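Local coordinates for putative modulator of DNA gyrase (Bacteroides thetaiotaomicron, PDB 1VPB), which is of uncertain function but is probably a metallopeptidase of the PmbA/TldD type, at residues K19-Q23 with A173-I177. Numbering follows the deposited sequence. Where two conformers were deposited one is given.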
ATOM      1  N   LYS A  19      -8.862 -29.517   6.318  1.00 38.63           N
ATOM      2  CA  LYS A  19      -9.375 -29.926   5.018  1.00 40.11           C
ATOM      3  C   LYS A  19     -10.877 -30.227   5.078  1.00 40.61           C
ATOM      4  O   LYS A  19     -11.617 -29.883   4.192  1.00 38.36           O
ATOM      5  CB  LYS A  19      -8.603 -31.105   4.436  1.00 42.91           C
ATOM      6  CG  LYS A  19      -7.150 -30.732   4.125  1.00 42.38           C
ATOM      7  CD  LYS A  19      -6.374 -31.937   3.606  1.00 45.59           C
ATOM      8  CE  LYS A  19      -4.932 -31.560   3.363  1.00 53.47           C
ATOM      9  NZ  LYS A  19      -4.161 -32.712   2.784  1.00 49.65           N
ATOM     10  N   LYS A  20     -11.306 -30.886   6.145  1.00 40.20           N
ATOM     11  CA  LYS A  20     -12.724 -31.172   6.298  1.00 41.07           C
ATOM     12  C   LYS A  20     -13.520 -29.872   6.383  1.00 40.71           C
ATOM     13  O   LYS A  20     -14.633 -29.815   5.858  1.00 39.48           O
ATOM     14  CB  LYS A  20     -12.956 -32.028   7.537  1.00 43.01           C
ATOM     15  CG  LYS A  20     -12.683 -33.485   7.243  1.00 52.09           C
ATOM     16  N   LEU A  21     -12.934 -28.831   6.981  1.00 39.12           N
ATOM     17  CA  LEU A  21     -13.661 -27.554   7.102  1.00 39.82           C
ATOM     18  C   LEU A  21     -13.812 -26.930   5.715  1.00 39.59           C
ATOM     19  O   LEU A  21     -14.906 -26.459   5.336  1.00 36.60           O
ATOM     20  CB  LEU A  21     -12.944 -26.602   8.030  1.00 39.15           C
ATOM     21  CG  LEU A  21     -13.481 -25.145   8.034  1.00 44.15           C
ATOM     22  CD1 LEU A  21     -14.865 -25.168   8.591  1.00 43.43           C
ATOM     23  CD2 LEU A  21     -12.572 -24.249   8.821  1.00 48.76           C
ATOM     24  N   ALA A  22     -12.752 -26.999   4.916  1.00 36.49           N
ATOM     25  CA  ALA A  22     -12.841 -26.479   3.532  1.00 34.46           C
ATOM     26  C   ALA A  22     -13.827 -27.257   2.696  1.00 34.54           C
ATOM     27  O   ALA A  22     -14.590 -26.674   1.913  1.00 35.14           O
ATOM     28  CB  ALA A  22     -11.507 -26.475   2.877  1.00 38.40           C
ATOM     29  N   GLN A  23     -13.876 -28.580   2.882  1.00 34.77           N
ATOM     30  CA  GLN A  23     -14.750 -29.435   2.130  1.00 37.04           C
ATOM     31  C   GLN A  23     -16.200 -29.161   2.550  1.00 34.85           C
ATOM     32  O   GLN A  23     -17.098 -29.164   1.704  1.00 37.41           O
ATOM     33  CB  GLN A  23     -14.369 -30.912   2.364  1.00 39.61           C
ATOM     34  CG  GLN A  23     -13.078 -31.347   1.638  1.00 45.32           C
ATOM     35  CD  GLN A  23     -12.437 -32.597   2.291  1.00 50.48           C
ATOM     36  OE1 GLN A  23     -13.120 -33.349   3.030  1.00 49.67           O
ATOM     37  NE2 GLN A  23     -11.136 -32.788   2.052  1.00 49.11           N
ATOM     38  N   ALA A 173      -1.531 -23.478   1.716  1.00 34.21           N
ATOM     39  CA  ALA A 173      -2.804 -23.272   0.965  1.00 33.90           C
ATOM     40  C   ALA A 173      -3.372 -24.578   0.590  1.00 36.05           C
ATOM     41  O   ALA A 173      -2.636 -25.456   0.120  1.00 35.76           O
ATOM     42  CB  ALA A 173      -2.567 -22.461  -0.258  1.00 37.87           C
ATOM     43  N   TYR A 174      -4.694 -24.716   0.777  1.00 32.08           N
ATOM     44  CA  TYR A 174      -5.456 -25.864   0.333  1.00 31.49           C
ATOM     45  C   TYR A 174      -6.577 -25.345  -0.533  1.00 34.76           C
ATOM     46  O   TYR A 174      -7.353 -24.503  -0.039  1.00 34.66           O
ATOM     47  CB  TYR A 174      -6.007 -26.601   1.526  1.00 34.55           C
ATOM     48  CG  TYR A 174      -6.836 -27.804   1.232  1.00 35.06           C
ATOM     49  CD1 TYR A 174      -6.285 -28.959   0.676  1.00 34.10           C
ATOM     50  CD2 TYR A 174      -8.179 -27.849   1.568  1.00 35.46           C
ATOM     51  CE1 TYR A 174      -7.061 -30.098   0.413  1.00 36.65           C
ATOM     52  CE2 TYR A 174      -8.961 -28.981   1.347  1.00 35.71           C
ATOM     53  CZ  TYR A 174      -8.395 -30.139   0.789  1.00 38.56           C
ATOM     54  OH  TYR A 174      -9.181 -31.274   0.553  1.00 38.73           O
ATOM     55  N   ARG A 175      -6.705 -25.913  -1.724  0.50 32.05           N
ATOM     56  CA  ARG A 175      -7.590 -25.366  -2.749  0.50 33.49           C
ATOM     57  C   ARG A 175      -8.551 -26.468  -3.161  0.50 34.06           C
ATOM     58  O   ARG A 175      -8.155 -27.642  -3.287  0.50 32.67           O
ATOM     59  CB  ARG A 175      -6.719 -24.885  -3.905  0.50 36.52           C
ATOM     60  CG  ARG A 175      -7.449 -24.534  -5.166  0.50 42.73           C
ATOM     61  CD  ARG A 175      -6.986 -23.239  -5.882  0.50 51.78           C
ATOM     62  NE  ARG A 175      -7.677 -22.089  -5.334  0.50 54.93           N
ATOM     63  CZ  ARG A 175      -8.992 -21.955  -5.293  0.50 54.25           C
ATOM     64  NH1 ARG A 175      -9.772 -22.863  -5.842  0.50 60.04           N
ATOM     65  NH2 ARG A 175      -9.538 -20.888  -4.736  0.50 43.33           N
ATOM     66  N   LEU A 176      -9.829 -26.095  -3.363  1.00 34.06           N
ATOM     67  CA  LEU A 176     -10.838 -26.967  -3.883  1.00 33.61           C
ATOM     68  C   LEU A 176     -11.630 -26.220  -4.953  1.00 33.52           C
ATOM     69  O   LEU A 176     -11.907 -25.020  -4.774  1.00 31.88           O
ATOM     70  CB  LEU A 176     -11.824 -27.340  -2.767  1.00 34.44           C
ATOM     71  CG  LEU A 176     -11.329 -28.169  -1.597  1.00 34.41           C
ATOM     72  CD1 LEU A 176     -12.441 -28.303  -0.514  1.00 37.04           C
ATOM     73  CD2 LEU A 176     -10.845 -29.503  -2.066  1.00 39.55           C
ATOM     74  N   ILE A 177     -11.952 -26.897  -6.035  1.00 31.91           N
ATOM     75  CA  ILE A 177     -12.804 -26.351  -7.095  1.00 31.46           C
ATOM     76  C   ILE A 177     -13.864 -27.374  -7.376  1.00 33.44           C
ATOM     77  O   ILE A 177     -13.570 -28.552  -7.478  1.00 32.27           O
ATOM     78  CB  ILE A 177     -12.020 -25.947  -8.333  1.00 31.54           C
ATOM     79  CG1 ILE A 177     -10.846 -25.024  -7.961  1.00 32.16           C
ATOM     80  CG2 ILE A 177     -12.909 -25.311  -9.366  1.00 33.16           C
ATOM     81  CD1 ILE A 177      -9.991 -24.674  -9.185  1.00 35.68           C
TER
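Helix 16-31 packs here on one face of the long antiparallel sheet of this PmbA/TldD-type protein, against strand 159-177. The short segments run nearly the same way, their axes 9.4 Å apart at closest approach and inclined by 29°. One turn of helix supplies the contact, and the strand answers with Tyr174 and Leu176, alternate residues that point toward the helix while Arg175 between them points away. Lys19 lays its extended aliphatic chain over the flat Tyr174 ring, CG standing 3.6 Å from the ring centroid and 11° off its normal, a CH-pi contact; a long side chain suits this place because its ammonium can continue to a salt bridge with Glu184 on the neighbouring strand 181-198. Ala22 points its CB toward the strand, and its methyl fits between the two strand side chains: CB lies 3.8 Å from Tyr174 CD2, at the ring edge, and 4.0 Å from Leu176 CD1, an apolar neighbour. Gln23 suits the exposed border: its methylenes rest on Leu176, CG 3.8 Å from CD1, while its amide meets the tyrosine hydroxyl, which also hydrogen-bonds Glu182. Gln23 NE2 donates to Tyr174 OH over 2.9 Å, with an N-H...O angle of 160°.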